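Local coordinates for 2-oxoglutarate (2OG) and Fe(II)-dependent oxygenase superfamily protein (Arabidopsis thaliana, PDB 6KWB), which probably catalyses the irreversible, 2-oxoglutarate-dependent oxidation of the auxin indole-3-acetic acid to inactive 2-oxoindole-3-acetic acid, at residues P79-L84 with N152-K157; T176-D181 with R238-S243; K143-Q148 with S243-P248. All coordinates share one frame; numbering follows the deposited sequence.

From the N terminus, segment 79-84 comes first and opens interaction 1. The chain then runs through helices 92-101 and 106-133 to segment 143-148, which opens interaction 3. Segment 152-157 follows on the same strand and closes interaction 1, so interactions 1 and 3 cross. Segment 176-181 opens interaction 2, and segment 238-243 closes it. The strand runs on into segment 243-248, which closes interaction 3, so the whole of interaction 2 lies within the longer excursion of interaction 3. Ser243 belongs to both. Together the three contacts join strands 81-87, 147-155, 237-245 and 175-179 side by side in one sheet. All three reach the bound 2-oxoglutarate.

Interaction 1. Residues P79-L84 with N152-K157; sequences PYYEAL and NKYHFK. With AKG (2-oxoglutaric acid), chain E.
Tyr81 lies beside Tyr154 and points the same way, CD1 of Tyr81 meeting CE1 of Tyr154. The two rings are neither stacked nor edge-to-face, with planes 41° apart. Tyr81 has CG anti to its backbone N (chi1 174°), which carries the ring along the sheet towards Asn152. There its OH donates to Asn152 OD1 at 2.7 Å, from above the plane of the amide carbonyl. This bond fixes which end of the amide faces Tyr81. The other end, ND2, is turned to the cosubstrate: it bonds Ser240 OG and, weakly, 2-oxoglutarate O1 at 3.3 Å. Tyr154 OH bonds 2-oxoglutarate O4, an atom whose place is less sure. Ala83 CB packs 3.6 Å from Asn152 OD1. This face is the close-packed one.

The backbones run antiparallel, 167° between strand directions. Lys153 N binds Glu82 O at 2.7 Å, Glu82 N binds Lys153 O, and His155 N binds Tyr80 O. Past the strand end, Tyr80 and Phe156 cross at about a right angle, Tyr80 CB lying 3.8 Å from Phe156 CE1.

The opposite face is looser and partly open to solvent. Glu82 and Lys153 extend side by side, yet Glu82 OE1 stays 4.2 Å from Lys153 NZ, too far for a salt bridge. Glu82 OE2 instead pairs with Lys59 and Tyr71, and Phe52 of helix 38-52 touches both side chains.

Strand 81-87 is the outermost strand beside 147-155 in the main sheet of the double-stranded beta-helix fold of 2-oxoglutarate oxygenases, with Asn152 and Tyr154 lining the cosubstrate site.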
loop_
_atom_site.group_PDB
_atom_site.type_symbol
_atom_site.label_atom_id
_atom_site.label_comp_id
_atom_site.label_asym_id
_atom_site.label_seq_id
_atom_site.Cartn_x
_atom_site.Cartn_y
_atom_site.Cartn_z
ATOM N N PRO A 79 -12.733 -15.134 -6.040
ATOM C CA PRO A 79 -13.550 -15.774 -5.016
ATOM C C PRO A 79 -12.960 -15.767 -3.621
ATOM O O PRO A 79 -13.702 -16.019 -2.682
ATOM C CB PRO A 79 -13.684 -17.195 -5.539
ATOM C CG PRO A 79 -12.441 -17.414 -6.351
ATOM C CD PRO A 79 -12.183 -16.101 -7.007
ATOM N N TYR A 80 -11.677 -15.483 -3.467
ATOM C CA TYR A 80 -11.058 -15.654 -2.160
ATOM C C TYR A 80 -10.869 -14.329 -1.457
ATOM O O TYR A 80 -10.161 -14.264 -0.472
ATOM C CB TYR A 80 -9.694 -16.299 -2.305
ATOM C CG TYR A 80 -9.642 -17.327 -3.389
ATOM C CD1 TYR A 80 -10.282 -18.555 -3.263
ATOM C CD2 TYR A 80 -8.982 -17.042 -4.581
ATOM C CE1 TYR A 80 -10.225 -19.498 -4.294
ATOM C CE2 TYR A 80 -8.920 -17.963 -5.608
ATOM C CZ TYR A 80 -9.542 -19.186 -5.470
ATOM O OH TYR A 80 -9.467 -20.082 -6.520
ATOM N N TYR A 81 -11.495 -13.272 -1.954
ATOM C CA TYR A 81 -11.086 -11.928 -1.589
ATOM C C TYR A 81 -12.288 -11.092 -1.172
ATOM O O TYR A 81 -13.307 -11.070 -1.855
ATOM C CB TYR A 81 -10.332 -11.285 -2.773
ATOM C CG TYR A 81 -9.951 -9.815 -2.620
ATOM C CD1 TYR A 81 -8.946 -9.418 -1.738
ATOM C CD2 TYR A 81 -10.577 -8.826 -3.382
ATOM C CE1 TYR A 81 -8.583 -8.065 -1.603
ATOM C CE2 TYR A 81 -10.227 -7.488 -3.253
ATOM C CZ TYR A 81 -9.228 -7.108 -2.361
ATOM O OH TYR A 81 -8.874 -5.771 -2.230
ATOM N N GLU A 82 -12.156 -10.412 -0.036
ATOM C CA GLU A 82 -13.168 -9.514 0.476
ATOM C C GLU A 82 -12.493 -8.207 0.914
ATOM O O GLU A 82 -11.405 -8.231 1.484
ATOM C CB GLU A 82 -13.908 -10.165 1.651
ATOM C CG GLU A 82 -14.986 -9.278 2.259
ATOM C CD GLU A 82 -15.785 -9.961 3.346
ATOM O OE1 GLU A 82 -15.254 -10.920 3.949
ATOM O OE2 GLU A 82 -16.933 -9.529 3.609
ATOM N N ALA A 83 -13.114 -7.062 0.669
ATOM C CA ALA A 83 -12.419 -5.821 0.993
ATOM C C ALA A 83 -13.326 -4.652 1.360
ATOM O O ALA A 83 -14.456 -4.559 0.891
ATOM C CB ALA A 83 -11.531 -5.413 -0.173
ATOM N N LEU A 84 -12.788 -3.765 2.196
ATOM C CA LEU A 84 -13.413 -2.515 2.589
ATOM C C LEU A 84 -12.407 -1.340 2.507
ATOM O O LEU A 84 -11.186 -1.544 2.537
ATOM C CB LEU A 84 -13.951 -2.615 4.017
ATOM C CG LEU A 84 -15.040 -3.614 4.373
ATOM C CD1 LEU A 84 -14.812 -4.126 5.769
ATOM C CD2 LEU A 84 -16.353 -2.934 4.277
ATOM N N ASN A 152 -8.204 -5.780 3.655
ATOM C CA ASN A 152 -8.530 -6.948 2.852
ATOM C C ASN A 152 -8.623 -8.220 3.669
ATOM O O ASN A 152 -7.800 -8.437 4.543
ATOM C CB ASN A 152 -7.465 -7.131 1.776
ATOM C CG ASN A 152 -7.136 -5.837 1.062
ATOM O OD1 ASN A 152 -7.920 -5.343 0.238
ATOM N ND2 ASN A 152 -5.965 -5.270 1.382
ATOM N N LYS A 153 -9.594 -9.075 3.338
ATOM C CA LYS A 153 -9.753 -10.403 3.939
ATOM C C LYS A 153 -9.673 -11.524 2.917
ATOM O O LYS A 153 -10.559 -11.661 2.077
ATOM C CB LYS A 153 -11.085 -10.515 4.659
ATOM C CG LYS A 153 -11.273 -11.829 5.384
ATOM C CD LYS A 153 -12.653 -11.880 6.043
ATOM C CE LYS A 153 -12.960 -13.230 6.649
ATOM N NZ LYS A 153 -14.271 -13.127 7.324
ATOM N N TYR A 154 -8.629 -12.337 3.002
ATOM C CA TYR A 154 -8.472 -13.457 2.086
ATOM C C TYR A 154 -8.950 -14.775 2.678
ATOM O O TYR A 154 -8.508 -15.184 3.747
ATOM C CB TYR A 154 -7.014 -13.593 1.687
ATOM C CG TYR A 154 -6.521 -12.383 0.979
ATOM C CD1 TYR A 154 -6.663 -12.244 -0.397
ATOM C CD2 TYR A 154 -5.973 -11.332 1.697
ATOM C CE1 TYR A 154 -6.216 -11.097 -1.043
ATOM C CE2 TYR A 154 -5.542 -10.192 1.070
ATOM C CZ TYR A 154 -5.655 -10.075 -0.296
ATOM O OH TYR A 154 -5.202 -8.923 -0.883
ATOM N N HIS A 155 -9.855 -15.433 1.965
ATOM C CA HIS A 155 -10.370 -16.734 2.366
ATOM C C HIS A 155 -9.810 -17.870 1.507
ATOM O O HIS A 155 -10.318 -18.126 0.418
ATOM C CB HIS A 155 -11.895 -16.751 2.285
ATOM C CG HIS A 155 -12.501 -18.021 2.795
ATOM N ND1 HIS A 155 -12.704 -18.271 4.136
ATOM C CD2 HIS A 155 -12.924 -19.130 2.140
ATOM C CE1 HIS A 155 -13.239 -19.470 4.283
ATOM N NE2 HIS A 155 -13.382 -20.012 3.086
ATOM N N PHE A 156 -8.784 -18.562 1.995
ATOM C CA PHE A 156 -8.205 -19.671 1.217
ATOM C C PHE A 156 -8.703 -21.027 1.723
ATOM O O PHE A 156 -8.523 -21.356 2.901
ATOM C CB PHE A 156 -6.674 -19.632 1.261
ATOM C CG PHE A 156 -6.087 -18.419 0.613
ATOM C CD1 PHE A 156 -6.620 -17.927 -0.565
ATOM C CD2 PHE A 156 -5.009 -17.768 1.178
ATOM C CE1 PHE A 156 -6.090 -16.801 -1.167
ATOM C CE2 PHE A 156 -4.469 -16.646 0.577
ATOM C CZ PHE A 156 -5.012 -16.164 -0.603
ATOM N N LYS A 157 -9.262 -21.846 0.832
ATOM C CA LYS A 157 -9.738 -23.171 1.245
ATOM C C LYS A 157 -8.782 -24.238 0.732
ATOM O O LYS A 157 -7.849 -23.900 -0.017
ATOM C CB LYS A 157 -11.144 -23.424 0.690
ATOM C CG LYS A 157 -12.046 -22.234 0.706
ATOM C CD LYS A 157 -13.420 -22.612 0.215
ATOM C CE LYS A 157 -13.923 -21.599 -0.797
ATOM N NZ LYS A 157 -15.274 -21.965 -1.294
HETATM C C1 AKG E . -3.375 -4.553 -2.176
HETATM O O1 AKG E . -4.310 -4.307 -1.361
HETATM O O2 AKG E . -3.209 -3.851 -3.216
HETATM C C2 AKG E . -2.437 -5.711 -1.916
HETATM O O5 AKG E . -1.633 -6.020 -2.796
HETATM C C3 AKG E . -2.547 -6.440 -0.575
HETATM C C4 AKG E . -1.442 -7.469 -0.357
HETATM C C5 AKG E . -1.891 -8.525 0.640
HETATM O O3 AKG E . -1.068 -9.323 1.193
HETATM O O4 AKG E . -3.119 -8.607 0.909
#

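Interaction 2. Residues T176-D181 with R238-S243. With AKG (2-oxoglutaric acid), chain E.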
loop_
_atom_site.group_PDB
_atom_site.type_symbol
_atom_site.label_atom_id
_atom_site.label_comp_id
_atom_site.label_asym_id
_atom_site.label_seq_id
_atom_site.Cartn_x
_atom_site.Cartn_y
_atom_site.Cartn_z
ATOM N N THR A 176 2.579 2.496 -2.159
ATOM C CA THR A 176 1.716 1.710 -1.291
ATOM C C THR A 176 2.450 1.269 -0.031
ATOM O O THR A 176 3.583 0.788 -0.107
ATOM C CB THR A 176 1.186 0.434 -1.986
ATOM O OG1 THR A 176 0.471 0.790 -3.168
ATOM C CG2 THR A 176 0.266 -0.370 -1.032
ATOM N N ILE A 177 1.794 1.425 1.111
ATOM C CA ILE A 177 2.283 0.903 2.376
ATOM C C ILE A 177 1.395 -0.270 2.796
ATOM O O ILE A 177 0.187 -0.140 2.961
ATOM C CB ILE A 177 2.274 1.994 3.463
ATOM C CG1 ILE A 177 3.109 3.194 2.997
ATOM C CG2 ILE A 177 2.730 1.421 4.827
ATOM C CD1 ILE A 177 3.139 4.326 3.963
ATOM N N LEU A 178 1.999 -1.425 2.966
ATOM C CA LEU A 178 1.224 -2.621 3.210
ATOM C C LEU A 178 1.538 -3.160 4.573
ATOM O O LEU A 178 2.693 -3.378 4.916
ATOM C CB LEU A 178 1.511 -3.676 2.145
ATOM C CG LEU A 178 0.865 -5.028 2.377
ATOM C CD1 LEU A 178 -0.631 -4.919 2.113
ATOM C CD2 LEU A 178 1.513 -6.075 1.490
ATOM N N GLN A 179 0.512 -3.362 5.372
ATOM C CA GLN A 179 0.698 -4.094 6.612
ATOM C C GLN A 179 0.217 -5.540 6.345
ATOM O O GLN A 179 -0.964 -5.835 6.319
ATOM C CB GLN A 179 -0.019 -3.383 7.784
ATOM C CG GLN A 179 0.103 -4.092 9.093
ATOM C CD GLN A 179 -0.593 -3.387 10.258
ATOM O OE1 GLN A 179 -0.892 -2.194 10.221
ATOM N NE2 GLN A 179 -0.934 -4.160 11.258
ATOM N N ASP A 180 1.157 -6.435 6.087
ATOM C CA ASP A 180 0.815 -7.790 5.667
ATOM C C ASP A 180 0.295 -8.582 6.836
ATOM O O ASP A 180 0.077 -8.043 7.917
ATOM C CB ASP A 180 2.009 -8.530 5.066
ATOM C CG ASP A 180 1.602 -9.525 3.968
ATOM O OD1 ASP A 180 0.391 -9.813 3.824
ATOM O OD2 ASP A 180 2.506 -10.091 3.305
ATOM N N ASP A 181 0.099 -9.874 6.617
ATOM C CA ASP A 181 -0.470 -10.709 7.647
ATOM C C ASP A 181 0.669 -11.401 8.364
ATOM O O ASP A 181 1.444 -12.127 7.754
ATOM C CB ASP A 181 -1.415 -11.739 7.019
ATOM C CG ASP A 181 -2.394 -12.336 8.019
ATOM O OD1 ASP A 181 -2.418 -11.909 9.198
ATOM O OD2 ASP A 181 -3.140 -13.253 7.615
ATOM N N ARG A 238 -6.789 -14.738 6.131
ATOM C CA ARG A 238 -5.656 -13.842 5.971
ATOM C C ARG A 238 -6.096 -12.376 5.859
ATOM O O ARG A 238 -7.036 -12.038 5.142
ATOM C CB ARG A 238 -4.861 -14.270 4.743
ATOM C CG ARG A 238 -3.522 -13.615 4.555
ATOM C CD ARG A 238 -2.893 -14.119 3.249
ATOM N NE ARG A 238 -1.487 -13.748 3.196
ATOM C CZ ARG A 238 -1.011 -12.632 2.654
ATOM N NH1 ARG A 238 -1.826 -11.743 2.101
ATOM N NH2 ARG A 238 0.297 -12.401 2.676
ATOM N N TYR A 239 -5.430 -11.509 6.607
ATOM C CA TYR A 239 -5.821 -10.120 6.666
ATOM C C TYR A 239 -4.638 -9.230 6.251
ATOM O O TYR A 239 -3.499 -9.544 6.541
ATOM C CB TYR A 239 -6.290 -9.788 8.071
ATOM C CG TYR A 239 -7.562 -10.503 8.452
ATOM C CD1 TYR A 239 -8.802 -9.995 8.090
ATOM C CD2 TYR A 239 -7.521 -11.707 9.169
ATOM C CE1 TYR A 239 -9.967 -10.651 8.429
ATOM C CE2 TYR A 239 -8.686 -12.374 9.515
ATOM C CZ TYR A 239 -9.912 -11.842 9.140
ATOM O OH TYR A 239 -11.090 -12.492 9.472
ATOM N N SER A 240 -4.888 -8.152 5.525
ATOM C CA SER A 240 -3.811 -7.221 5.199
ATOM C C SER A 240 -4.385 -5.820 5.128
ATOM O O SER A 240 -5.564 -5.626 4.828
ATOM C CB SER A 240 -3.133 -7.571 3.895
ATOM O OG SER A 240 -3.886 -7.017 2.842
ATOM N N ILE A 241 -3.573 -4.844 5.486
ATOM C CA ILE A 241 -4.014 -3.469 5.446
ATOM C C ILE A 241 -3.148 -2.683 4.495
ATOM O O ILE A 241 -1.935 -2.694 4.647
ATOM C CB ILE A 241 -3.940 -2.821 6.844
ATOM C CG1 ILE A 241 -4.615 -3.705 7.890
ATOM C CG2 ILE A 241 -4.509 -1.442 6.802
ATOM C CD1 ILE A 241 -4.041 -3.530 9.340
ATOM N N ALA A 242 -3.761 -1.966 3.554
ATOM C CA ALA A 242 -3.002 -1.213 2.549
ATOM C C ALA A 242 -3.420 0.250 2.480
ATOM O O ALA A 242 -4.605 0.559 2.458
ATOM C CB ALA A 242 -3.163 -1.843 1.184
ATOM N N SER A 243 -2.430 1.142 2.414
ATOM C CA SER A 243 -2.690 2.557 2.250
ATOM C C SER A 243 -1.984 3.025 1.022
ATOM O O SER A 243 -0.775 2.895 0.914
ATOM C CB SER A 243 -2.240 3.361 3.459
ATOM O OG SER A 243 -2.827 2.831 4.635
HETATM C C1 AKG E . -3.375 -4.553 -2.176
HETATM O O1 AKG E . -4.310 -4.307 -1.361
HETATM O O2 AKG E . -3.209 -3.851 -3.216
HETATM C C2 AKG E . -2.437 -5.711 -1.916
HETATM O O5 AKG E . -1.633 -6.020 -2.796
HETATM C C3 AKG E . -2.547 -6.440 -0.575
HETATM C C4 AKG E . -1.442 -7.469 -0.357
HETATM C C5 AKG E . -1.891 -8.525 0.640
HETATM O O3 AKG E . -1.068 -9.323 1.193
HETATM O O4 AKG E . -3.119 -8.607 0.909
#
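Ile177 pairs with Ser243 and Gln179 with Ile241 as hydrogen-bonded pairs of two antiparallel strands, 158° between their directions. Leu178 and Ala242 form the non-hydrogen-bonded pair between them. Gln179 N reaches Ile241 O at 2.6 Å. Gln179-Ile241 is the last bridge, and the first segment leaves the strand after it.

On the helix-covered face, Gln179 and Ile241 lie alongside each other, Ile241 CD1 resting 3.6 Å from Gln179 CD. The amide of Gln179 is held by Tyr115 OH and Met41 O.

Leu178 and Ala242 point to the other face, beneath 2-oxoglutarate, with Leu178 CD1 at 3.6 Å from its C3. Arg238 stretches out to the same ligand, CG anti to the backbone N (chi1 -170°). Its NH1 gives a straight 2.7 Å bond to 2-oxoglutarate O3. Its NH2 makes a 2.8 Å salt bridge to Asp180 OD1, the carboxylate turned 76° from the guanidinium plane. Asp181 CB lies over one face of the guanidinium, off toward its rim. Asp181 OD2 takes Tyr239 N at 3.0 Å from above its carboxylate plane, while OD1 pairs with Lys45. With an alanine in place of Asp181, the Tyr239 amide would probably lose this acceptor and Lys45 its counter-charge.

Ser240 OG also donates to the ligand, at O4, whose position is less certain. Arg238 and Ser240 form the Arg-X-Ser motif, which in this family grips the distal carboxylate of 2-oxoglutarate.

Interaction 3. Residues K143-Q148 with S243-P248; sequences KEWPSQ and SFLLGP. With AKG (2-oxoglutaric acid), chain E.
Pro248 packs its CD over the indole of Trp145, 4.0 Å from the centroid of the five-membered ring, a CH-pi contact. Gly247 CA makes a second one over the six-membered ring, 4.3 Å from that centroid. Proline and glycine therefore share one face of the indole. With chi1 at -66° the indole swings away from its own carbonyl and against the 247-248 backbone. Leu246 O approaches the ring obliquely, nearest CE3. The rings of Phe141 and Phe174 meet the indole edge-to-face. Trp145 CB also touches Leu245 CD1 at 4.0 Å.

Beyond Trp145 the two segments pair as antiparallel strands. Leu246 N bonds Pro146 O. Gln148 and Phe244 are a hydrogen-bonded pair, with Phe244 N to Gln148 O at 2.7 Å and Gln148 N to Phe244 O at 2.8 Å. Strand 147-155 starts here and strand 237-245 ends here, in the main sheet of the double-stranded beta-helix. Ser147 and Leu245 point to the face covered by helix 106-133, where Ser147 touches Asn120. Ser147 OG also sends a weak bond to Phe244 O.

Gln148 and Phe244 take the other face. The Gln148 chain is extended and crosses Leu246 obliquely, its CB 4.0 Å from Leu246 CD1. Tyr87 of strand 81-87 packs on Leu246 and Pro146. Phe244 turns its ring edge to the cosubstrate: CZ lies 3.4 Å from 2-oxoglutarate O2, which is in the ring plane. The same side chain passes close to Thr176 and to Asp171, a magnesium ligand.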
loop_
_atom_site.group_PDB
_atom_site.type_symbol
_atom_site.label_atom_id
_atom_site.label_comp_id
_atom_site.label_asym_id
_atom_site.label_seq_id
_atom_site.Cartn_x
_atom_site.Cartn_y
_atom_site.Cartn_z
ATOM N N LYS A 143 1.772 17.092 -2.173
ATOM C CA LYS A 143 1.090 17.682 -1.025
ATOM C C LYS A 143 -0.410 17.774 -1.196
ATOM O O LYS A 143 -1.143 17.846 -0.217
ATOM C CB LYS A 143 1.654 19.079 -0.733
ATOM C CG LYS A 143 0.752 20.203 -1.177
ATOM C CD LYS A 143 1.496 21.532 -1.271
ATOM C CE LYS A 143 0.547 22.680 -1.667
ATOM N NZ LYS A 143 0.127 22.643 -3.110
ATOM N N GLU A 144 -0.874 17.715 -2.432
ATOM C CA GLU A 144 -2.306 17.698 -2.681
ATOM C C GLU A 144 -2.819 16.334 -3.140
ATOM O O GLU A 144 -3.986 16.178 -3.480
ATOM C CB GLU A 144 -2.647 18.771 -3.712
ATOM C CG GLU A 144 -2.452 20.208 -3.172
ATOM C CD GLU A 144 -2.498 21.267 -4.268
ATOM O OE1 GLU A 144 -2.864 20.940 -5.419
ATOM O OE2 GLU A 144 -2.174 22.440 -3.972
ATOM N N TRP A 145 -1.941 15.344 -3.161
ATOM C CA TRP A 145 -2.338 14.015 -3.585
ATOM C C TRP A 145 -3.159 13.275 -2.524
ATOM O O TRP A 145 -2.779 13.166 -1.359
ATOM C CB TRP A 145 -1.091 13.213 -3.978
ATOM C CG TRP A 145 -0.389 13.748 -5.195
ATOM C CD1 TRP A 145 -0.684 14.891 -5.882
ATOM C CD2 TRP A 145 0.735 13.162 -5.859
ATOM N NE1 TRP A 145 0.178 15.039 -6.946
ATOM C CE2 TRP A 145 1.065 13.997 -6.943
ATOM C CE3 TRP A 145 1.495 12.007 -5.646
ATOM C CZ2 TRP A 145 2.109 13.709 -7.812
ATOM C CZ3 TRP A 145 2.537 11.726 -6.505
ATOM C CH2 TRP A 145 2.834 12.570 -7.576
ATOM N N PRO A 146 -4.296 12.743 -2.934
ATOM C CA PRO A 146 -5.111 11.977 -1.998
ATOM C C PRO A 146 -4.587 10.565 -1.786
ATOM O O PRO A 146 -3.917 10.000 -2.652
ATOM C CB PRO A 146 -6.460 11.925 -2.695
ATOM C CG PRO A 146 -6.090 11.902 -4.142
ATOM C CD PRO A 146 -4.883 12.783 -4.280
ATOM N N SER A 147 -4.931 9.999 -0.642
ATOM C CA SER A 147 -4.633 8.621 -0.319
ATOM C C SER A 147 -5.910 7.821 -0.224
ATOM O O SER A 147 -6.995 8.385 -0.093
ATOM C CB SER A 147 -3.860 8.487 0.980
ATOM O OG SER A 147 -2.486 8.687 0.741
ATOM N N GLN A 148 -5.767 6.508 -0.362
ATOM C CA GLN A 148 -6.881 5.592 -0.304
ATOM C C GLN A 148 -6.513 4.513 0.685
ATOM O O GLN A 148 -5.385 4.044 0.685
ATOM C CB GLN A 148 -7.186 4.972 -1.666
ATOM C CG GLN A 148 -8.509 4.218 -1.726
ATOM C CD GLN A 148 -8.660 3.464 -3.046
ATOM O OE1 GLN A 148 -8.187 3.923 -4.078
ATOM N NE2 GLN A 148 -9.288 2.291 -3.009
ATOM N N SER A 243 -2.430 1.142 2.414
ATOM C CA SER A 243 -2.690 2.557 2.250
ATOM C C SER A 243 -1.984 3.025 1.022
ATOM O O SER A 243 -0.775 2.895 0.914
ATOM C CB SER A 243 -2.240 3.361 3.459
ATOM O OG SER A 243 -2.827 2.831 4.635
ATOM N N PHE A 244 -2.753 3.565 0.093
ATOM C CA PHE A 244 -2.238 3.954 -1.199
ATOM C C PHE A 244 -2.094 5.464 -1.293
ATOM O O PHE A 244 -3.071 6.191 -1.119
ATOM C CB PHE A 244 -3.169 3.484 -2.331
ATOM C CG PHE A 244 -3.496 2.005 -2.324
ATOM C CD1 PHE A 244 -2.599 1.076 -2.846
ATOM C CD2 PHE A 244 -4.731 1.547 -1.891
ATOM C CE1 PHE A 244 -2.894 -0.277 -2.877
ATOM C CE2 PHE A 244 -5.034 0.180 -1.925
ATOM C CZ PHE A 244 -4.110 -0.725 -2.411
ATOM N N LEU A 245 -0.881 5.946 -1.556
ATOM C CA LEU A 245 -0.727 7.334 -1.982
ATOM C C LEU A 245 -0.991 7.350 -3.473
ATOM O O LEU A 245 -0.298 6.669 -4.203
ATOM C CB LEU A 245 0.669 7.886 -1.708
ATOM C CG LEU A 245 0.883 9.333 -2.170
ATOM C CD1 LEU A 245 0.002 10.314 -1.407
ATOM C CD2 LEU A 245 2.332 9.733 -2.071
ATOM N N LEU A 246 -2.030 8.043 -3.917
ATOM C CA LEU A 246 -2.380 8.051 -5.336
ATOM C C LEU A 246 -1.731 9.208 -6.072
ATOM O O LEU A 246 -1.121 10.079 -5.475
ATOM C CB LEU A 246 -3.892 8.127 -5.509
ATOM C CG LEU A 246 -4.677 7.144 -4.648
ATOM C CD1 LEU A 246 -6.170 7.440 -4.641
ATOM C CD2 LEU A 246 -4.387 5.728 -5.109
ATOM N N GLY A 247 -1.902 9.255 -7.379
ATOM C CA GLY A 247 -1.431 10.412 -8.108
ATOM C C GLY A 247 -2.409 11.550 -7.897
ATOM O O GLY A 247 -3.370 11.425 -7.140
ATOM N N PRO A 248 -2.185 12.670 -8.588
ATOM C CA PRO A 248 -3.149 13.760 -8.459
ATOM C C PRO A 248 -4.420 13.296 -9.152
ATOM O O PRO A 248 -4.310 12.452 -10.052
ATOM C CB PRO A 248 -2.473 14.908 -9.196
ATOM C CG PRO A 248 -1.677 14.197 -10.280
ATOM C CD PRO A 248 -1.205 12.904 -9.668
HETATM C C1 AKG E . -3.375 -4.553 -2.176
HETATM O O1 AKG E . -4.310 -4.307 -1.361
HETATM O O2 AKG E . -3.209 -3.851 -3.216
HETATM C C2 AKG E . -2.437 -5.711 -1.916
HETATM O O5 AKG E . -1.633 -6.020 -2.796
HETATM C C3 AKG E . -2.547 -6.440 -0.575
HETATM C C4 AKG E . -1.442 -7.469 -0.357
HETATM C C5 AKG E . -1.891 -8.525 0.640
HETATM O O3 AKG E . -1.068 -9.323 1.193
HETATM O O4 AKG E . -3.119 -8.607 0.909
#